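PDB 3RAG: VWFA domain-containing protein from Alicyclobacillus acidocaldarius subsp. acidocaldarius, which is of unknown function but folds as a von Willebrand factor type A domain and holds a sodium ion at what is probably a metal-ion-dependent adhesion site. Local coordinates for residues L14-G19 / I44-R49; M70-Q75 / A83-H88; C140-A145 / G210-G215. One frame throughout, in Å; residues are numbered along the deposited sequence.

Interaction 1. Residues L14-G19 / I44-R49. With NA (sodium ion), chain C.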
loop_
_atom_site.group_PDB
_atom_site.type_symbol
_atom_site.label_atom_id
_atom_site.label_comp_id
_atom_site.label_asym_id
_atom_site.label_seq_id
_atom_site.Cartn_x
_atom_site.Cartn_y
_atom_site.Cartn_z
ATOM N N LEU A 14 0.223 -2.107 -0.231
ATOM C CA LEU A 14 1.347 -1.799 -1.112
ATOM C C LEU A 14 1.951 -3.115 -1.589
ATOM O O LEU A 14 2.506 -3.873 -0.805
ATOM C CB LEU A 14 2.409 -0.983 -0.354
ATOM C CG LEU A 14 3.728 -0.826 -1.115
ATOM C CD1 LEU A 14 3.507 -0.004 -2.388
ATOM C CD2 LEU A 14 4.774 -0.147 -0.220
ATOM N N VAL A 15 1.849 -3.394 -2.883
ATOM C CA VAL A 15 2.390 -4.638 -3.412
ATOM C C VAL A 15 3.766 -4.338 -4.003
ATOM O O VAL A 15 3.895 -3.424 -4.817
ATOM C CB VAL A 15 1.491 -5.178 -4.530
ATOM C CG1 VAL A 15 2.088 -6.471 -5.111
ATOM C CG2 VAL A 15 0.061 -5.418 -3.979
ATOM N N ILE A 16 4.771 -5.121 -3.618
ATOM C CA ILE A 16 6.119 -4.988 -4.172
ATOM C C ILE A 16 6.465 -6.298 -4.876
ATOM O O ILE A 16 6.469 -7.374 -4.243
ATOM C CB ILE A 16 7.156 -4.640 -3.079
ATOM C CG1 ILE A 16 6.749 -3.322 -2.386
ATOM C CG2 ILE A 16 8.547 -4.540 -3.706
ATOM C CD1 ILE A 16 7.661 -2.890 -1.222
ATOM N N THR A 17 6.755 -6.235 -6.171
ATOM C CA THR A 17 6.744 -7.461 -6.959
ATOM C C THR A 17 7.727 -7.375 -8.117
ATOM O O THR A 17 8.069 -6.272 -8.558
ATOM C CB THR A 17 5.280 -7.721 -7.482
ATOM O OG1 THR A 17 5.202 -8.974 -8.158
ATOM C CG2 THR A 17 4.836 -6.595 -8.476
ATOM N N ASP A 18 8.186 -8.520 -8.614
ATOM C CA ASP A 18 9.036 -8.503 -9.816
ATOM C C ASP A 18 8.399 -9.139 -11.050
ATOM O O ASP A 18 9.103 -9.575 -11.974
ATOM C CB ASP A 18 10.457 -9.051 -9.552
ATOM C CG ASP A 18 10.483 -10.550 -9.359
ATOM O OD1 ASP A 18 9.402 -11.131 -9.142
ATOM O OD2 ASP A 18 11.582 -11.146 -9.374
ATOM N N GLY A 19 7.067 -9.189 -11.084
ATOM C CA GLY A 19 6.402 -9.587 -12.314
ATOM C C GLY A 19 4.971 -10.041 -12.113
ATOM O O GLY A 19 4.585 -10.387 -10.999
ATOM N N ILE A 44 4.528 -1.442 -6.686
ATOM C CA ILE A 44 5.877 -1.174 -7.167
ATOM C C ILE A 44 6.379 -2.398 -7.918
ATOM O O ILE A 44 6.475 -3.502 -7.353
ATOM C CB ILE A 44 6.841 -0.865 -6.004
ATOM C CG1 ILE A 44 6.452 0.465 -5.344
ATOM C CG2 ILE A 44 8.294 -0.861 -6.496
ATOM C CD1 ILE A 44 7.252 0.799 -4.053
ATOM N N GLY A 45 6.705 -2.203 -9.194
ATOM C CA GLY A 45 7.324 -3.261 -9.992
ATOM C C GLY A 45 8.836 -3.018 -9.967
ATOM O O GLY A 45 9.283 -1.880 -9.967
ATOM N N ILE A 46 9.620 -4.086 -9.928
ATOM C CA ILE A 46 11.065 -3.941 -9.806
ATOM C C ILE A 46 11.758 -4.231 -11.131
ATOM O O ILE A 46 11.529 -5.271 -11.756
ATOM C CB ILE A 46 11.632 -4.901 -8.718
ATOM C CG1 ILE A 46 10.929 -4.684 -7.366
ATOM C CG2 ILE A 46 13.141 -4.690 -8.579
ATOM C CD1 ILE A 46 11.299 -5.767 -6.313
ATOM N N VAL A 47 12.598 -3.298 -11.576
ATOM C CA VAL A 47 13.471 -3.545 -12.722
ATOM C C VAL A 47 14.676 -4.399 -12.253
ATOM O O VAL A 47 15.490 -3.937 -11.451
ATOM C CB VAL A 47 14.017 -2.240 -13.298
ATOM C CG1 VAL A 47 14.934 -2.507 -14.524
ATOM C CG2 VAL A 47 12.870 -1.256 -13.653
ATOM N N GLY A 48 14.770 -5.627 -12.739
ATOM C CA GLY A 48 15.888 -6.516 -12.447
ATOM C C GLY A 48 16.962 -6.436 -13.525
ATOM O O GLY A 48 17.324 -5.338 -13.950
ATOM N N ARG A 49 17.469 -7.587 -13.970
ATOM C CA ARG A 49 18.493 -7.640 -15.024
ATOM C C ARG A 49 18.303 -8.893 -15.890
ATOM O O ARG A 49 17.545 -9.791 -15.527
ATOM C CB ARG A 49 19.897 -7.636 -14.414
ATOM C CG ARG A 49 20.208 -6.442 -13.500
ATOM C CD ARG A 49 20.261 -5.118 -14.266
ATOM N NE ARG A 49 21.090 -5.207 -15.469
ATOM C CZ ARG A 49 22.381 -4.890 -15.530
ATOM N NH1 ARG A 49 23.018 -4.451 -14.453
ATOM N NH2 ARG A 49 23.038 -5.015 -16.676
HETATM NA NA NA C . 8.726 -13.331 -9.926
HETATM O O HOH W 1 6.472 -12.365 -9.426
HETATM O O HOH W 2 7.634 -14.174 -12.423
#
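Ile16 pairs with Ile44, and Thr17 with Gly45, in a parallel ladder between two neighbouring strands. Ile44 is held through both its backbone N and its backbone O: the N gives a hydrogen bond to Val15 O (2.8 Å), and the O takes one from Thr17 N (3.0 Å). Beyond this the pairing weakens. Ile46 N makes a weak bond to Thr17 O (3.0 Å), its N-H...O angle only 134°, and the same oxygen also receives a CA-H...O contact from Gly45. Leu14, Ile16, Ile44 and Ile46 cover one face with branched hydrocarbon; Ile16 CG2 meets Ile46 CD1 at 4.0 Å. Thr17 points to the other face, its OG1 anti to the backbone N (chi1 -175°), and that hydroxyl is hydrogen-bonded to Asp142 OD2. Asp18, where the strand has ended, divides its carboxylate: OD1 binds the sodium ion at 2.4 Å, alongside Ser144, Ser146 and two waters, while OD2 forms a salt bridge with Lys150. Glycine suits position 19, because at its backbone angles a CB would run into Asp18 O. This Asp-Gly after a strand is consistent with the metal-binding aspartate loop of von Willebrand A domains. Strands 10-17 and 40-46 are joined by helix 27-36 in a beta-alpha-beta unit, and the isoleucine face lies beneath helices 79-106 and 151-165.

Interaction 2. Residues M70-Q75 / A83-H88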
loop_
_atom_site.group_PDB
_atom_site.type_symbol
_atom_site.label_atom_id
_atom_site.label_comp_id
_atom_site.label_asym_id
_atom_site.label_seq_id
_atom_site.Cartn_x
_atom_site.Cartn_y
_atom_site.Cartn_z
HETATM N N MSE A 70 -1.461 3.868 -7.419
HETATM C CA MSE A 70 -0.400 4.231 -8.364
HETATM C C MSE A 70 0.455 3.021 -8.656
HETATM O O MSE A 70 0.601 2.151 -7.800
HETATM C CB MSE A 70 0.513 5.317 -7.740
HETATM C CG MSE A 70 -0.084 6.716 -7.699
HETATM SE SE MSE A 70 1.032 7.936 -6.923
HETATM C CE MSE A 70 2.601 7.221 -7.156
ATOM N N CYS A 71 1.032 2.983 -9.852
ATOM C CA CYS A 71 2.038 1.979 -10.188
ATOM C C CYS A 71 3.320 2.696 -10.578
ATOM O O CYS A 71 3.297 3.621 -11.412
ATOM C CB CYS A 71 1.565 1.095 -11.355
ATOM S SG CYS A 71 2.846 -0.038 -11.955
ATOM N N ARG A 72 4.435 2.279 -9.987
ATOM C CA ARG A 72 5.738 2.785 -10.409
ATOM C C ARG A 72 6.650 1.579 -10.602
ATOM O O ARG A 72 6.488 0.566 -9.931
ATOM C CB ARG A 72 6.328 3.734 -9.350
ATOM C CG ARG A 72 5.572 5.064 -9.243
ATOM C CD ARG A 72 5.656 5.877 -10.536
ATOM N NE ARG A 72 4.955 7.160 -10.394
ATOM C CZ ARG A 72 3.676 7.374 -10.709
ATOM N NH1 ARG A 72 3.140 8.582 -10.545
ATOM N NH2 ARG A 72 2.927 6.395 -11.196
ATOM N N ILE A 73 7.608 1.719 -11.507
ATOM C CA ILE A 73 8.500 0.636 -11.891
ATOM C C ILE A 73 9.929 1.142 -11.699
ATOM O O ILE A 73 10.326 2.114 -12.320
ATOM C CB ILE A 73 8.225 0.211 -13.344
ATOM C CG1 ILE A 73 6.787 -0.337 -13.450
ATOM C CG2 ILE A 73 9.241 -0.851 -13.801
ATOM C CD1 ILE A 73 6.286 -0.511 -14.899
ATOM N N VAL A 74 10.692 0.521 -10.797
ATOM C CA VAL A 74 11.945 1.163 -10.377
ATOM C C VAL A 74 13.039 0.149 -10.140
ATOM O O VAL A 74 12.765 -1.021 -9.932
ATOM C CB VAL A 74 11.769 2.036 -9.094
ATOM C CG1 VAL A 74 10.736 3.162 -9.321
ATOM C CG2 VAL A 74 11.361 1.195 -7.870
ATOM N N GLN A 75 14.287 0.599 -10.184
ATOM C CA GLN A 75 15.388 -0.276 -9.786
ATOM C C GLN A 75 15.381 -0.490 -8.273
ATOM O O GLN A 75 14.794 0.307 -7.529
ATOM C CB GLN A 75 16.708 0.331 -10.240
ATOM C CG GLN A 75 16.791 0.417 -11.747
ATOM C CD GLN A 75 18.034 1.137 -12.231
ATOM O OE1 GLN A 75 18.455 2.138 -11.649
ATOM N NE2 GLN A 75 18.630 0.627 -13.306
ATOM N N ALA A 83 8.413 3.987 -2.516
ATOM C CA ALA A 83 7.335 3.576 -1.611
ATOM C C ALA A 83 6.866 4.745 -0.737
ATOM O O ALA A 83 5.673 4.957 -0.552
ATOM C CB ALA A 83 7.787 2.404 -0.728
ATOM N N GLN A 84 7.816 5.507 -0.213
ATOM C CA GLN A 84 7.468 6.663 0.606
ATOM C C GLN A 84 6.707 7.708 -0.223
ATOM O O GLN A 84 5.651 8.191 0.203
ATOM C CB GLN A 84 8.720 7.260 1.260
ATOM C CG GLN A 84 9.441 6.315 2.195
ATOM C CD GLN A 84 10.755 6.876 2.700
ATOM O OE1 GLN A 84 10.901 8.083 2.857
ATOM N NE2 GLN A 84 11.720 5.997 2.956
HETATM N N MSE A 85 7.203 8.037 -1.421
HETATM C CA MSE A 85 6.508 9.008 -2.266
HETATM C C MSE A 85 5.092 8.565 -2.601
HETATM O O MSE A 85 4.161 9.379 -2.559
HETATM C CB MSE A 85 7.264 9.285 -3.585
HETATM C CG MSE A 85 6.514 10.194 -4.592
HETATM SE SE MSE A 85 5.310 9.427 -5.744
HETATM C CE MSE A 85 6.390 8.462 -6.805
HETATM N N MSE A 86 4.923 7.299 -2.982
HETATM C CA MSE A 86 3.615 6.867 -3.464
HETATM C C MSE A 86 2.618 6.895 -2.320
HETATM O O MSE A 86 1.460 7.286 -2.516
HETATM C CB MSE A 86 3.660 5.447 -4.060
HETATM C CG MSE A 86 4.430 5.309 -5.374
HETATM SE SE MSE A 86 4.703 3.530 -5.811
HETATM C CE MSE A 86 3.847 2.740 -4.593
ATOM N N THR A 87 3.067 6.451 -1.147
ATOM C CA THR A 87 2.182 6.340 0.018
ATOM C C THR A 87 1.687 7.741 0.362
ATOM O O THR A 87 0.484 7.973 0.509
ATOM C CB THR A 87 2.903 5.694 1.214
ATOM O OG1 THR A 87 3.299 4.370 0.848
ATOM C CG2 THR A 87 1.985 5.597 2.449
ATOM N N HIS A 88 2.613 8.690 0.446
ATOM C CA HIS A 88 2.204 10.079 0.706
ATOM C C HIS A 88 1.338 10.710 -0.390
ATOM O O HIS A 88 0.326 11.372 -0.098
ATOM C CB HIS A 88 3.421 10.950 1.053
ATOM C CG HIS A 88 3.945 10.704 2.435
ATOM N ND1 HIS A 88 3.263 11.095 3.570
ATOM C CD2 HIS A 88 5.072 10.091 2.869
ATOM C CE1 HIS A 88 3.951 10.739 4.641
ATOM N NE2 HIS A 88 5.054 10.130 4.243
#
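Arg72 lays the aliphatic start of its side chain over the selenium of Met86, with CB and CG each 3.9 Å from SE, the two chains sliding past each other in opposite directions. This is helix-on-sheet packing in the alpha/beta fold of the von Willebrand A domain: strand 71-74, outermost in the sheet, is followed after a short loop by helix 79-106, which folds back over it. No hydrogen bond crosses between the segments. Long, flexible methionine chains, modelled here as selenomethionine, suit such a seam because they can bend to fit both the buried interior and the partly exposed border. Met86 fills the buried part and Met85 the border, where its CE comes 4.1 Å from Arg72 NE, the two chains crossing at about a right angle. Met70, on the same segment as Arg72, reaches toward both; its CE is modelled too close to Met86 CG, so its exact placement is doubtful. Arginine suits the border as well, since its methylenes can cover Met86 while the charged end turns to polar partners. The chain bends at chi2 (-64°), swinging CD aside, and NH2 gives a hydrogen bond of 2.8 Å to Cys71 O, which lies close to the guanidinium plane; a weak second bond goes to a bound glycerol. On the helix, Ala83 O accepts from both Thr87 N and Thr87 OG1, which approach it from opposite faces of its carbonyl plane.

Interaction 3. Residues C140-A145 / G210-G215. With NA (sodium ion), chain C.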
loop_
_atom_site.group_PDB
_atom_site.type_symbol
_atom_site.label_atom_id
_atom_site.label_comp_id
_atom_site.label_asym_id
_atom_site.label_seq_id
_atom_site.Cartn_x
_atom_site.Cartn_y
_atom_site.Cartn_z
ATOM N N CYS A 140 2.570 -6.167 0.901
ATOM C CA CYS A 140 2.521 -7.532 0.344
ATOM C C CYS A 140 3.781 -7.735 -0.455
ATOM O O CYS A 140 3.988 -7.043 -1.444
ATOM C CB CYS A 140 1.349 -7.727 -0.631
ATOM S SG CYS A 140 -0.241 -7.444 0.120
ATOM N N LEU A 141 4.622 -8.664 -0.018
ATOM C CA LEU A 141 5.937 -8.858 -0.614
ATOM C C LEU A 141 5.988 -10.169 -1.394
ATOM O O LEU A 141 5.795 -11.268 -0.841
ATOM C CB LEU A 141 7.019 -8.873 0.489
ATOM C CG LEU A 141 7.048 -7.619 1.353
ATOM C CD1 LEU A 141 8.135 -7.724 2.429
ATOM C CD2 LEU A 141 7.349 -6.418 0.411
ATOM N N ASP A 142 6.274 -10.026 -2.681
ATOM C CA ASP A 142 6.457 -11.137 -3.614
ATOM C C ASP A 142 7.695 -11.880 -3.146
ATOM O O ASP A 142 8.746 -11.259 -2.954
ATOM C CB ASP A 142 6.708 -10.486 -4.972
ATOM C CG ASP A 142 6.817 -11.464 -6.133
ATOM O OD1 ASP A 142 7.133 -12.655 -5.946
ATOM O OD2 ASP A 142 6.626 -10.974 -7.281
ATOM N N THR A 143 7.575 -13.192 -2.936
ATOM C CA THR A 143 8.733 -14.006 -2.593
ATOM C C THR A 143 8.832 -15.194 -3.537
ATOM O O THR A 143 9.292 -16.255 -3.161
ATOM C CB THR A 143 8.708 -14.490 -1.104
ATOM O OG1 THR A 143 7.589 -15.364 -0.880
ATOM C CG2 THR A 143 8.650 -13.311 -0.159
ATOM N N SER A 144 8.444 -15.003 -4.798
ATOM C CA SER A 144 8.632 -16.066 -5.772
ATOM C C SER A 144 10.126 -16.290 -5.977
ATOM O O SER A 144 10.948 -15.477 -5.551
ATOM C CB SER A 144 7.969 -15.695 -7.093
ATOM O OG SER A 144 8.536 -14.511 -7.593
ATOM N N ALA A 145 10.480 -17.390 -6.638
ATOM C CA ALA A 145 11.886 -17.770 -6.768
ATOM C C ALA A 145 12.744 -16.663 -7.370
ATOM O O ALA A 145 13.873 -16.446 -6.943
ATOM C CB ALA A 145 12.024 -19.079 -7.586
ATOM N N GLY A 210 8.803 -20.820 -5.448
ATOM C CA GLY A 210 7.474 -20.877 -6.023
ATOM C C GLY A 210 7.135 -19.821 -7.055
ATOM O O GLY A 210 7.994 -19.082 -7.530
ATOM N N GLY A 211 5.852 -19.763 -7.393
ATOM C CA GLY A 211 5.335 -18.833 -8.385
ATOM C C GLY A 211 4.793 -17.606 -7.685
ATOM O O GLY A 211 5.152 -17.328 -6.538
ATOM N N THR A 212 3.971 -16.839 -8.391
ATOM C CA THR A 212 3.404 -15.643 -7.797
ATOM C C THR A 212 1.882 -15.650 -7.811
ATOM O O THR A 212 1.251 -15.554 -8.860
ATOM C CB THR A 212 3.913 -14.380 -8.514
ATOM O OG1 THR A 212 3.049 -14.073 -9.613
ATOM C CG2 THR A 212 5.321 -14.601 -9.036
ATOM N N PRO A 213 1.311 -15.714 -6.618
ATOM C CA PRO A 213 -0.138 -15.643 -6.399
ATOM C C PRO A 213 -0.547 -14.274 -5.874
ATOM O O PRO A 213 -0.928 -14.076 -4.709
ATOM C CB PRO A 213 -0.385 -16.763 -5.377
ATOM C CG PRO A 213 0.895 -16.786 -4.568
ATOM C CD PRO A 213 2.000 -16.489 -5.558
ATOM N N THR A 214 -0.467 -13.292 -6.757
ATOM C CA THR A 214 -0.734 -11.938 -6.355
ATOM C C THR A 214 -2.176 -11.719 -5.941
ATOM O O THR A 214 -2.440 -10.888 -5.100
ATOM C CB THR A 214 -0.407 -10.962 -7.519
ATOM O OG1 THR A 214 0.832 -11.368 -8.120
ATOM C CG2 THR A 214 -0.302 -9.533 -7.004
ATOM N N GLY A 215 -3.111 -12.429 -6.569
ATOM C CA GLY A 215 -4.522 -12.237 -6.222
ATOM C C GLY A 215 -4.826 -12.559 -4.751
ATOM O O GLY A 215 -5.333 -11.726 -4.006
HETATM NA NA NA C . 8.726 -13.331 -9.926
HETATM O O HOH W 1 6.472 -12.365 -9.426
HETATM O O HOH W 2 7.634 -14.174 -12.423
#
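This is a loop-to-loop contact at the C-terminal ends of the parallel strands, where Ser144, just after strand 135-142, meets Gly210, Gly211 and Thr212 beside the sodium ion. The Asp-x-Ser-x-Ser sequence formed by Asp142, Ser144 and Ser146 is that of a metal-ion-dependent adhesion site. Ala145 N bonds to Gly210 O (3.1 Å), the single hydrogen bond between the segments. Glycine suits position 210, whose phi is positive (78°). Ser144 CB packs 3.3 Å from Gly211 O, a buried carbonyl with no polar partner. Ser144 OG sits between its own backbone N and carbonyl carbon (chi1 60°), and binds sodium at 2.6 Å. Asp142 steadies it from the second shell: OD1 accepts both Ser144 N, closing an Asx turn, and Ser144 OG, which arrives on the syn side. Asp142 OD2 stays 4.1 Å from the sodium ion and is instead bonded to Thr17 OG1 and Asp18 N. An alanine in place of Asp142 would probably leave Ser144 held less firmly toward the sodium ion, and Thr17 OG1 and Asp18 N without their mate. Thr212 probably corresponds to the threonine of classical sites, but here turns CG2 toward Ser144 OG, at 3.5 Å; its OG1 makes a weak bond to Cys20 O and its N bonds to Asn22. Pro213 stands at the N-cap position before helix 214-232, whose Thr214 packs on Phe179 of strand 172-179, while strand 135-142 runs between that strand and strand 10-17.

How the interactions relate
Interactions 1 and 3 build the sodium site from two adjacent parallel strands: their centres lie 11 Å apart, and they share the ion and both waters. Asp18 OD1 and Ser144 OG come within 3.8 Å of each other as fellow ligands, and Leu14 O to Cys140 N (2.9 Å) ties the strands. Interaction 2 continues the sheet on the other side of interaction 1, through Gly45 N to Arg72 O (2.9 Å), while Met86 CE packs 3.5 Å from Leu14 CD1. It stays remote from interaction 3, about 9 Å between nearest atoms. Having the Asp-x-Ser-x-Ser strand follow the aspartate strand is consistent with a circularly permuted von Willebrand A fold.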